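Local coordinates for protein phospholipase C-beta (PLC-beta) (Sepia officinalis, PDB 3QR0) that is a multidomain phospholipase C of the beta class, combining a PH domain, EF-hand-like modules, a calcium-binding TIM-type barrel and a C2 domain, at residues 26-31 and 122-127; 545-550 and 572-577; 583-588 and 596-601. All coordinates share one frame; numbering follows the deposited sequence.

Contact 1: residues 26-31 and 122-127; sequences DKFLKW and LVAENS
CG of Phe-28 stands anti to its carbonyl carbon (chi1 -68°) and CG of Leu-122 does the same (chi1 -57°), which brings ring and isobutyl group together on one face of the PH-domain sheet, where strand 26-31 runs antiparallel beside strand 118-124. The ring touches with one side: CD1 lies 3.8 Å from Leu-122 CB, and CE1 lies 3.6 Å from Ala-124 CB. Leu-122 CD1 sits above the ring face, offset toward the rim, while CD2 leans on Lys-30 CB, 3.9 Å away. Helix 127-141 covers this face, Trp-133 meeting Phe-28 edge-to-face. Leu-29 and Val-123 form a hydrogen-bonded pair: Leu-29 N gives to Val-123 O at 2.9 Å, and Val-123 N to Leu-29 O at 2.8 Å, both donors lying in the carbonyl plane. Their side chains occupy the other face, where Val-123 packs on helix 101-104. Past Ala-124 water takes over. One molecule accepts from Glu-125 N and donates to Lys-27 O; a second accepts from Lys-27 N and donates to Asp-26 OD1; both donate to Glu-125 OE1. At the far end a third water, in the indole plane, lies 2.9 Å from Trp-31 NE1 and donates to Leu-122 O.

Contact 2: residues 545-550 and 572-577; sequences VETQAL and YPKGTR. With GOL (glycerol), chain I.
The tight part is the carboxylate of Glu-546, held by the backbone N of Lys-574 and the guanidinium of Arg-577, the first and last residues of a type I beta turn. Its CG takes the crowded position between backbone N and carbonyl carbon (chi1 71°), and from there the extended chain reaches Arg-577. Arg-577 grips the carboxylate side-on in a salt bridge, its NE 2.8 Å from Glu-546 OE1 and its NH2 3.3 Å from Glu-546 OE2, both on syn lone pairs, with the two flat groups only 7° from coplanar. Glu-546 OE1 also spends its anti lone pair on Lys-574 N, at 3.0 Å, so two donors fix its place. Next to it, Val-545 CA lies over the centre of the Tyr-572 ring, 3.8 Å from the centroid, a CH-pi contact. The wetter side is looser. Lys-574 NZ stays 4.6 Å from Glu-546 OE2 and is joined to it through a water. At the other border a glycerol, probably from the crystallisation liquor, takes the hydroxyl of Tyr-572 on O1 (2.6 Å from OH) and Val-545 N on O2 (2.9 Å), and its O2 donates to Gln-548 OE1. Glu-546 N bonds Tyr-572 O at 2.9 Å where parallel strands 540-545 and 569-572 end. Helix 546-555 starts here, within the beta-alpha-beta crossover between them; Tyr-588 of helix 586-589 packs on it, and helix 488-501 borders Tyr-572 and Lys-574.

Contact 3: residues 583-588 and 596-601; sequences YVPQIY and VALNFQ
Asn-599 OD1 takes one hydrogen bond, with His-338 ND1; ND2 of the same amide adds weak ones to Ser-580 O and Ser-581 O, which together favour this orientation of the buried amide. Nearer the centre of the contact, Tyr-583 OH lies 2.7 Å from Ala-597 O. CG of Tyr-583 occupies the crowded position between backbone N and carbonyl carbon (chi1 44°), so that its ring reaches across to the segment 596-601. One ring carbon, CE2, carries the apolar contact: it lies 3.6 Å from Val-596 CG1 and equally 3.6 Å from Leu-598 CD2, both approaching obliquely. Val-596 holds CG1 anti to its backbone N (chi1 -178°), which also sets that methyl 3.8 Å from Pro-585 CB; its other branch, CG2, rests 3.9 Å from Tyr-588 CB. Leu-598 CD1 faces Pro-585 CG, the two side chains crossing at about a right angle. On the Tyr-583 ring, Tyr-588 CE2 sits above one face toward the rim, and Ile-587 CG2 lies above the centre of the Tyr-588 ring, 3.7 Å from its plane. Tyr-588 N bonds Pro-585 O at 3.0 Å, tying the short helix back to the proline. Leu-598 makes backbone hydrogen bonds with Ser-336 and His-338, and Ala-597 with Ile-571 of strand 569-572. Linking the end of strand 595-596 to the chain that follows strand 332-334 is consistent with closure of a TIM-type barrel, here between its Y and X halves.

Contacts 2 and 3 form one continuous patch of the Y half of the barrel, their centres about 10 Å apart. Tyr-583 OH approaches Tyr-572 CA to 3.2 Å, and its ring atom CD1 lies 3.5 Å from Glu-546 OE1; Tyr-588 OH packs against Leu-550 CG, also at 3.2 Å. The calcium ion, bound by Asn-339, Glu-368, Asp-370 and Glu-417, lies about 6 Å from the side chain of Tyr-572 and about 9 Å from that of Ala-597, so contact 2 comes close to the metal and contact 3 lies farther off, neither supplying one of these ligands. Contact 1 belongs to the separate PH domain, its centre about 49 Å from contact 2 and 41 Å from contact 3.

Contact 1: residues 26-31 and 122-127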
loop_
_atom_site.group_PDB
_atom_site.type_symbol
_atom_site.label_atom_id
_atom_site.label_comp_id
_atom_site.label_asym_id
_atom_site.label_seq_id
_atom_site.Cartn_x
_atom_site.Cartn_y
_atom_site.Cartn_z
ATOM N N ASP A 26 3.462 16.856 -25.496
ATOM C CA ASP A 26 4.374 17.986 -25.515
ATOM C C ASP A 26 5.782 17.511 -25.882
ATOM O O ASP A 26 6.125 16.335 -25.716
ATOM C CB ASP A 26 4.370 18.702 -24.156
ATOM C CG ASP A 26 3.251 19.736 -24.036
ATOM O OD1 ASP A 26 3.102 20.575 -24.952
ATOM O OD2 ASP A 26 2.533 19.722 -23.016
ATOM N N LYS A 27 6.577 18.439 -26.400
ATOM C CA LYS A 27 7.943 18.155 -26.810
ATOM C C LYS A 27 8.866 18.276 -25.604
ATOM O O LYS A 27 8.753 19.216 -24.817
ATOM C CB LYS A 27 8.372 19.116 -27.924
ATOM C CG LYS A 27 7.469 19.047 -29.158
ATOM C CD LYS A 27 7.524 20.312 -30.022
ATOM C CE LYS A 27 8.501 20.193 -31.178
ATOM N NZ LYS A 27 8.181 21.152 -32.276
ATOM N N PHE A 28 9.753 17.297 -25.445
ATOM C CA PHE A 28 10.760 17.311 -24.384
ATOM C C PHE A 28 12.088 16.849 -24.944
ATOM O O PHE A 28 12.122 16.073 -25.895
ATOM C CB PHE A 28 10.393 16.345 -23.258
ATOM C CG PHE A 28 9.183 16.741 -22.459
ATOM C CD1 PHE A 28 9.323 17.410 -21.249
ATOM C CD2 PHE A 28 7.908 16.395 -22.887
ATOM C CE1 PHE A 28 8.211 17.757 -20.490
ATOM C CE2 PHE A 28 6.786 16.737 -22.137
ATOM C CZ PHE A 28 6.941 17.423 -20.935
ATOM N N LEU A 29 13.181 17.312 -24.347
ATOM C CA LEU A 29 14.478 16.697 -24.590
ATOM C C LEU A 29 14.696 15.653 -23.507
ATOM O O LEU A 29 14.554 15.947 -22.323
ATOM C CB LEU A 29 15.615 17.722 -24.577
ATOM C CG LEU A 29 15.710 18.663 -25.778
ATOM C CD1 LEU A 29 16.974 19.526 -25.676
ATOM C CD2 LEU A 29 15.694 17.915 -27.112
ATOM N N LYS A 30 15.016 14.432 -23.924
ATOM C CA LYS A 30 15.266 13.329 -22.999
ATOM C C LYS A 30 16.761 13.043 -22.945
ATOM O O LYS A 30 17.417 12.991 -23.977
ATOM C CB LYS A 30 14.510 12.086 -23.467
ATOM C CG LYS A 30 14.641 10.883 -22.560
ATOM C CD LYS A 30 13.899 9.689 -23.135
ATOM C CE LYS A 30 13.753 8.586 -22.095
ATOM N NZ LYS A 30 15.077 8.065 -21.667
ATOM N N TRP A 31 17.292 12.852 -21.738
ATOM C CA TRP A 31 18.707 12.524 -21.557
ATOM C C TRP A 31 18.884 11.485 -20.448
ATOM O O TRP A 31 17.968 11.246 -19.660
ATOM C CB TRP A 31 19.515 13.787 -21.246
ATOM C CG TRP A 31 19.096 14.476 -19.985
ATOM C CD1 TRP A 31 18.047 15.338 -19.830
ATOM C CD2 TRP A 31 19.714 14.362 -18.698
ATOM N NE1 TRP A 31 17.971 15.759 -18.527
ATOM C CE2 TRP A 31 18.985 15.178 -17.811
ATOM C CE3 TRP A 31 20.807 13.635 -18.206
ATOM C CZ2 TRP A 31 19.312 15.294 -16.460
ATOM C CZ3 TRP A 31 21.136 13.752 -16.864
ATOM C CH2 TRP A 31 20.391 14.579 -16.006
ATOM N N LEU A 122 13.947 14.709 -18.267
ATOM C CA LEU A 122 13.361 15.461 -19.375
ATOM C C LEU A 122 13.584 16.953 -19.202
ATOM O O LEU A 122 13.660 17.432 -18.073
ATOM C CB LEU A 122 11.859 15.208 -19.430
ATOM C CG LEU A 122 11.422 13.753 -19.558
ATOM C CD1 LEU A 122 9.920 13.624 -19.330
ATOM C CD2 LEU A 122 11.822 13.215 -20.921
ATOM N N VAL A 123 13.683 17.673 -20.325
ATOM C CA VAL A 123 13.675 19.137 -20.329
ATOM C C VAL A 123 12.472 19.598 -21.151
ATOM O O VAL A 123 12.365 19.262 -22.333
ATOM C CB VAL A 123 14.967 19.719 -20.937
ATOM C CG1 VAL A 123 14.979 21.251 -20.824
ATOM C CG2 VAL A 123 16.203 19.113 -20.267
ATOM N N ALA A 124 11.559 20.336 -20.519
ATOM C CA ALA A 124 10.399 20.911 -21.210
ATOM C C ALA A 124 10.814 22.189 -21.940
ATOM O O ALA A 124 11.916 22.685 -21.735
ATOM C CB ALA A 124 9.280 21.213 -20.218
ATOM N N GLU A 125 9.926 22.713 -22.784
ATOM C CA GLU A 125 10.181 23.969 -23.502
ATOM C C GLU A 125 10.077 25.187 -22.588
ATOM O O GLU A 125 10.630 26.242 -22.893
ATOM C CB GLU A 125 9.195 24.151 -24.655
ATOM C CG GLU A 125 9.423 23.244 -25.850
ATOM C CD GLU A 125 8.239 23.254 -26.796
ATOM O OE1 GLU A 125 7.117 22.934 -26.338
ATOM O OE2 GLU A 125 8.424 23.585 -27.985
ATOM N N ASN A 126 9.336 25.049 -21.491
ATOM C CA ASN A 126 9.172 26.135 -20.523
ATOM C C ASN A 126 8.755 25.600 -19.155
ATOM O O ASN A 126 8.543 24.397 -18.990
ATOM C CB ASN A 126 8.175 27.187 -21.045
ATOM C CG ASN A 126 6.786 26.622 -21.281
ATOM O OD1 ASN A 126 6.166 26.053 -20.382
ATOM N ND2 ASN A 126 6.287 26.784 -22.499
ATOM N N SER A 127 8.642 26.500 -18.181
ATOM C CA SER A 127 8.366 26.115 -16.802
ATOM C C SER A 127 6.915 25.686 -16.588
ATOM O O SER A 127 6.652 24.811 -15.772
ATOM C CB SER A 127 8.741 27.251 -15.840
ATOM O OG SER A 127 7.872 28.359 -15.983
HETATM O O HOH W 1 5.246 21.007 -26.863
HETATM O O HOH W 2 7.553 21.437 -23.702
HETATM O O HOH W 3 16.079 17.086 -16.837
#

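Contact 2: residues 545-550 and 572-577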
loop_
_atom_site.group_PDB
_atom_site.type_symbol
_atom_site.label_atom_id
_atom_site.label_comp_id
_atom_site.label_asym_id
_atom_site.label_seq_id
_atom_site.Cartn_x
_atom_site.Cartn_y
_atom_site.Cartn_z
ATOM N N VAL A 545 11.622 -0.513 22.413
ATOM C CA VAL A 545 12.141 -1.614 21.609
ATOM C C VAL A 545 11.163 -2.781 21.768
ATOM O O VAL A 545 10.474 -2.874 22.780
ATOM C CB VAL A 545 13.580 -2.000 22.021
ATOM C CG1 VAL A 545 13.611 -2.681 23.403
ATOM C CG2 VAL A 545 14.220 -2.886 20.953
ATOM N N GLU A 546 11.059 -3.647 20.763
ATOM C CA GLU A 546 10.064 -4.712 20.805
ATOM C C GLU A 546 10.184 -5.561 22.068
ATOM O O GLU A 546 9.179 -5.980 22.614
ATOM C CB GLU A 546 10.109 -5.593 19.546
ATOM C CG GLU A 546 11.312 -6.495 19.414
ATOM C CD GLU A 546 11.278 -7.317 18.130
ATOM O OE1 GLU A 546 11.925 -6.907 17.149
ATOM O OE2 GLU A 546 10.602 -8.369 18.096
ATOM N N THR A 547 11.409 -5.790 22.537
ATOM C CA THR A 547 11.643 -6.557 23.759
ATOM C C THR A 547 10.941 -5.931 24.973
ATOM O O THR A 547 10.345 -6.647 25.776
ATOM C CB THR A 547 13.151 -6.692 24.052
ATOM O OG1 THR A 547 13.824 -7.145 22.872
ATOM C CG2 THR A 547 13.400 -7.681 25.185
ATOM N N GLN A 548 10.993 -4.603 25.098
ATOM C CA GLN A 548 10.331 -3.927 26.223
ATOM C C GLN A 548 8.820 -4.038 26.093
ATOM O O GLN A 548 8.138 -4.382 27.056
ATOM C CB GLN A 548 10.733 -2.452 26.324
ATOM C CG GLN A 548 10.092 -1.708 27.516
ATOM C CD GLN A 548 10.567 -0.265 27.656
ATOM O OE1 GLN A 548 10.811 0.415 26.665
ATOM N NE2 GLN A 548 10.685 0.207 28.897
ATOM N N ALA A 549 8.313 -3.744 24.901
ATOM C CA ALA A 549 6.878 -3.775 24.627
ATOM C C ALA A 549 6.289 -5.168 24.846
ATOM O O ALA A 549 5.170 -5.288 25.332
ATOM C CB ALA A 549 6.595 -3.293 23.213
ATOM N N LEU A 550 7.046 -6.208 24.494
ATOM C CA LEU A 550 6.629 -7.597 24.729
ATOM C C LEU A 550 6.523 -7.932 26.215
ATOM O O LEU A 550 5.593 -8.620 26.629
ATOM C CB LEU A 550 7.592 -8.578 24.052
ATOM C CG LEU A 550 7.482 -8.677 22.532
ATOM C CD1 LEU A 550 8.678 -9.423 21.935
ATOM C CD2 LEU A 550 6.166 -9.353 22.145
ATOM N N TYR A 572 9.707 -0.379 18.024
ATOM C CA TYR A 572 10.699 -0.570 16.965
ATOM C C TYR A 572 11.467 -1.883 17.132
ATOM O O TYR A 572 11.582 -2.398 18.250
ATOM C CB TYR A 572 11.645 0.637 16.873
ATOM C CG TYR A 572 12.454 0.895 18.110
ATOM C CD1 TYR A 572 13.725 0.353 18.250
ATOM C CD2 TYR A 572 11.959 1.693 19.143
ATOM C CE1 TYR A 572 14.481 0.580 19.381
ATOM C CE2 TYR A 572 12.716 1.932 20.287
ATOM C CZ TYR A 572 13.976 1.371 20.398
ATOM O OH TYR A 572 14.754 1.588 21.517
ATOM N N PRO A 573 11.979 -2.439 16.016
ATOM C CA PRO A 573 12.601 -3.760 16.084
ATOM C C PRO A 573 13.892 -3.800 16.902
ATOM O O PRO A 573 14.649 -2.834 16.928
ATOM C CB PRO A 573 12.874 -4.115 14.610
ATOM C CG PRO A 573 12.779 -2.840 13.862
ATOM C CD PRO A 573 11.845 -1.959 14.631
ATOM N N LYS A 574 14.113 -4.923 17.576
ATOM C CA LYS A 574 15.334 -5.152 18.348
ATOM C C LYS A 574 16.586 -5.201 17.467
ATOM O O LYS A 574 16.516 -5.511 16.275
ATOM C CB LYS A 574 15.218 -6.455 19.153
ATOM C CG LYS A 574 15.027 -7.714 18.308
ATOM C CD LYS A 574 14.743 -8.949 19.167
ATOM C CE LYS A 574 14.211 -10.091 18.312
ATOM N NZ LYS A 574 13.969 -11.333 19.099
ATOM N N GLY A 575 17.729 -4.922 18.080
ATOM C CA GLY A 575 19.004 -4.854 17.379
ATOM C C GLY A 575 19.496 -6.145 16.739
ATOM O O GLY A 575 20.327 -6.097 15.823
ATOM N N THR A 576 19.002 -7.293 17.204
ATOM C CA THR A 576 19.414 -8.588 16.648
ATOM C C THR A 576 18.871 -8.845 15.241
ATOM O O THR A 576 19.374 -9.727 14.539
ATOM C CB THR A 576 18.999 -9.778 17.554
ATOM O OG1 THR A 576 17.607 -9.675 17.879
ATOM C CG2 THR A 576 19.818 -9.797 18.830
ATOM N N ARG A 577 17.850 -8.093 14.825
ATOM C CA ARG A 577 17.327 -8.195 13.458
ATOM C C ARG A 577 18.220 -7.414 12.498
ATOM O O ARG A 577 17.779 -6.472 11.841
ATOM C CB ARG A 577 15.891 -7.668 13.386
ATOM C CG ARG A 577 14.887 -8.453 14.208
ATOM C CD ARG A 577 13.518 -7.792 14.149
ATOM N NE ARG A 577 12.516 -8.503 14.939
ATOM C CZ ARG A 577 11.844 -9.581 14.535
ATOM N NH1 ARG A 577 12.047 -10.115 13.332
ATOM N NH2 ARG A 577 10.960 -10.136 15.352
HETATM C C1 GOL I . 13.846 2.739 24.774
HETATM O O1 GOL I . 13.658 2.984 23.398
HETATM C C2 GOL I . 14.092 1.251 25.017
HETATM O O2 GOL I . 12.923 0.496 24.770
HETATM C C3 GOL I . 14.529 1.031 26.461
HETATM O O3 GOL I . 15.370 -0.096 26.503
HETATM O O HOH W 4 11.257 -10.430 19.747
#

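Contact 3: residues 583-588 and 596-601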
loop_
_atom_site.group_PDB
_atom_site.type_symbol
_atom_site.label_atom_id
_atom_site.label_comp_id
_atom_site.label_asym_id
_atom_site.label_seq_id
_atom_site.Cartn_x
_atom_site.Cartn_y
_atom_site.Cartn_z
ATOM N N TYR A 583 8.925 -7.613 12.707
ATOM C CA TYR A 583 7.796 -8.259 13.381
ATOM C C TYR A 583 6.496 -7.974 12.628
ATOM O O TYR A 583 6.398 -6.997 11.884
ATOM C CB TYR A 583 7.652 -7.787 14.830
ATOM C CG TYR A 583 7.806 -6.296 15.038
ATOM C CD1 TYR A 583 8.889 -5.792 15.747
ATOM C CD2 TYR A 583 6.873 -5.387 14.536
ATOM C CE1 TYR A 583 9.045 -4.428 15.946
ATOM C CE2 TYR A 583 7.032 -4.015 14.727
ATOM C CZ TYR A 583 8.121 -3.549 15.435
ATOM O OH TYR A 583 8.296 -2.197 15.643
ATOM N N VAL A 584 5.502 -8.828 12.838
ATOM C CA VAL A 584 4.170 -8.600 12.298
ATOM C C VAL A 584 3.496 -7.516 13.145
ATOM O O VAL A 584 3.395 -7.659 14.364
ATOM C CB VAL A 584 3.332 -9.893 12.306
ATOM C CG1 VAL A 584 1.914 -9.614 11.847
ATOM C CG2 VAL A 584 3.988 -10.944 11.414
ATOM N N PRO A 585 3.057 -6.417 12.504
ATOM C CA PRO A 585 2.598 -5.249 13.258
ATOM C C PRO A 585 1.318 -5.462 14.079
ATOM O O PRO A 585 1.148 -4.806 15.106
ATOM C CB PRO A 585 2.391 -4.185 12.176
ATOM C CG PRO A 585 2.195 -4.955 10.917
ATOM C CD PRO A 585 3.021 -6.182 11.050
ATOM N N GLN A 586 0.443 -6.373 13.643
ATOM C CA GLN A 586 -0.753 -6.732 14.407
ATOM C C GLN A 586 -0.438 -7.055 15.873
ATOM O O GLN A 586 -1.246 -6.772 16.751
ATOM C CB GLN A 586 -1.488 -7.925 13.772
ATOM C CG GLN A 586 -2.448 -7.559 12.629
ATOM C CD GLN A 586 -1.762 -7.317 11.293
ATOM O OE1 GLN A 586 -0.543 -7.480 11.154
ATOM N NE2 GLN A 586 -2.551 -6.919 10.294
ATOM N N ILE A 587 0.730 -7.650 16.139
ATOM C CA ILE A 587 1.120 -7.980 17.515
ATOM C C ILE A 587 0.920 -6.768 18.430
ATOM O O ILE A 587 0.406 -6.895 19.541
ATOM C CB ILE A 587 2.598 -8.446 17.615
ATOM C CG1 ILE A 587 2.786 -9.804 16.928
ATOM C CG2 ILE A 587 3.027 -8.558 19.089
ATOM C CD1 ILE A 587 4.248 -10.181 16.698
ATOM N N TYR A 588 1.326 -5.595 17.943
ATOM C CA TYR A 588 1.295 -4.371 18.732
ATOM C C TYR A 588 0.041 -3.531 18.478
ATOM O O TYR A 588 -0.452 -2.873 19.398
ATOM C CB TYR A 588 2.596 -3.587 18.509
ATOM C CG TYR A 588 3.788 -4.455 18.862
ATOM C CD1 TYR A 588 4.119 -4.694 20.189
ATOM C CD2 TYR A 588 4.524 -5.103 17.877
ATOM C CE1 TYR A 588 5.176 -5.518 20.528
ATOM C CE2 TYR A 588 5.584 -5.932 18.208
ATOM C CZ TYR A 588 5.902 -6.131 19.537
ATOM O OH TYR A 588 6.947 -6.948 19.882
ATOM N N VAL A 596 3.782 1.739 15.146
ATOM C CA VAL A 596 4.413 0.434 15.060
ATOM C C VAL A 596 5.414 0.445 13.893
ATOM O O VAL A 596 5.066 0.137 12.751
ATOM C CB VAL A 596 3.346 -0.664 14.922
ATOM C CG1 VAL A 596 3.984 -2.044 14.890
ATOM C CG2 VAL A 596 2.372 -0.568 16.077
ATOM N N ALA A 597 6.655 0.814 14.209
ATOM C CA ALA A 597 7.691 1.097 13.206
ATOM C C ALA A 597 8.269 -0.146 12.524
ATOM O O ALA A 597 8.655 -1.122 13.177
ATOM C CB ALA A 597 8.816 1.916 13.824
ATOM N N LEU A 598 8.334 -0.094 11.200
ATOM C CA LEU A 598 8.808 -1.214 10.404
ATOM C C LEU A 598 9.945 -0.780 9.496
ATOM O O LEU A 598 10.055 0.390 9.126
ATOM C CB LEU A 598 7.659 -1.786 9.569
ATOM C CG LEU A 598 6.434 -2.249 10.368
ATOM C CD1 LEU A 598 5.254 -2.505 9.445
ATOM C CD2 LEU A 598 6.778 -3.491 11.180
ATOM N N ASN A 599 10.787 -1.735 9.131
ATOM C CA ASN A 599 11.822 -1.505 8.142
ATOM C C ASN A 599 11.216 -1.565 6.743
ATOM O O ASN A 599 10.931 -2.648 6.237
ATOM C CB ASN A 599 12.939 -2.535 8.304
ATOM C CG ASN A 599 13.670 -2.386 9.621
ATOM O OD1 ASN A 599 14.097 -1.293 9.985
ATOM N ND2 ASN A 599 13.817 -3.485 10.342
ATOM N N PHE A 600 11.042 -0.399 6.124
ATOM C CA PHE A 600 10.367 -0.286 4.826
ATOM C C PHE A 600 11.135 -0.922 3.673
ATOM O O PHE A 600 10.541 -1.217 2.635
ATOM C CB PHE A 600 10.030 1.180 4.502
ATOM C CG PHE A 600 8.678 1.608 4.994
ATOM C CD1 PHE A 600 8.338 1.464 6.329
ATOM C CD2 PHE A 600 7.739 2.135 4.123
ATOM C CE1 PHE A 600 7.090 1.841 6.785
ATOM C CE2 PHE A 600 6.491 2.524 4.576
ATOM C CZ PHE A 600 6.161 2.371 5.900
ATOM N N GLN A 601 12.436 -1.144 3.857
ATOM C CA GLN A 601 13.274 -1.743 2.820
ATOM C C GLN A 601 13.176 -3.265 2.772
ATOM O O GLN A 601 13.675 -3.881 1.835
ATOM C CB GLN A 601 14.744 -1.338 3.004
ATOM C CG GLN A 601 15.457 -1.979 4.194
ATOM C CD GLN A 601 15.326 -1.190 5.484
ATOM O OE1 GLN A 601 14.278 -0.589 5.775
ATOM N NE2 GLN A 601 16.391 -1.188 6.271
#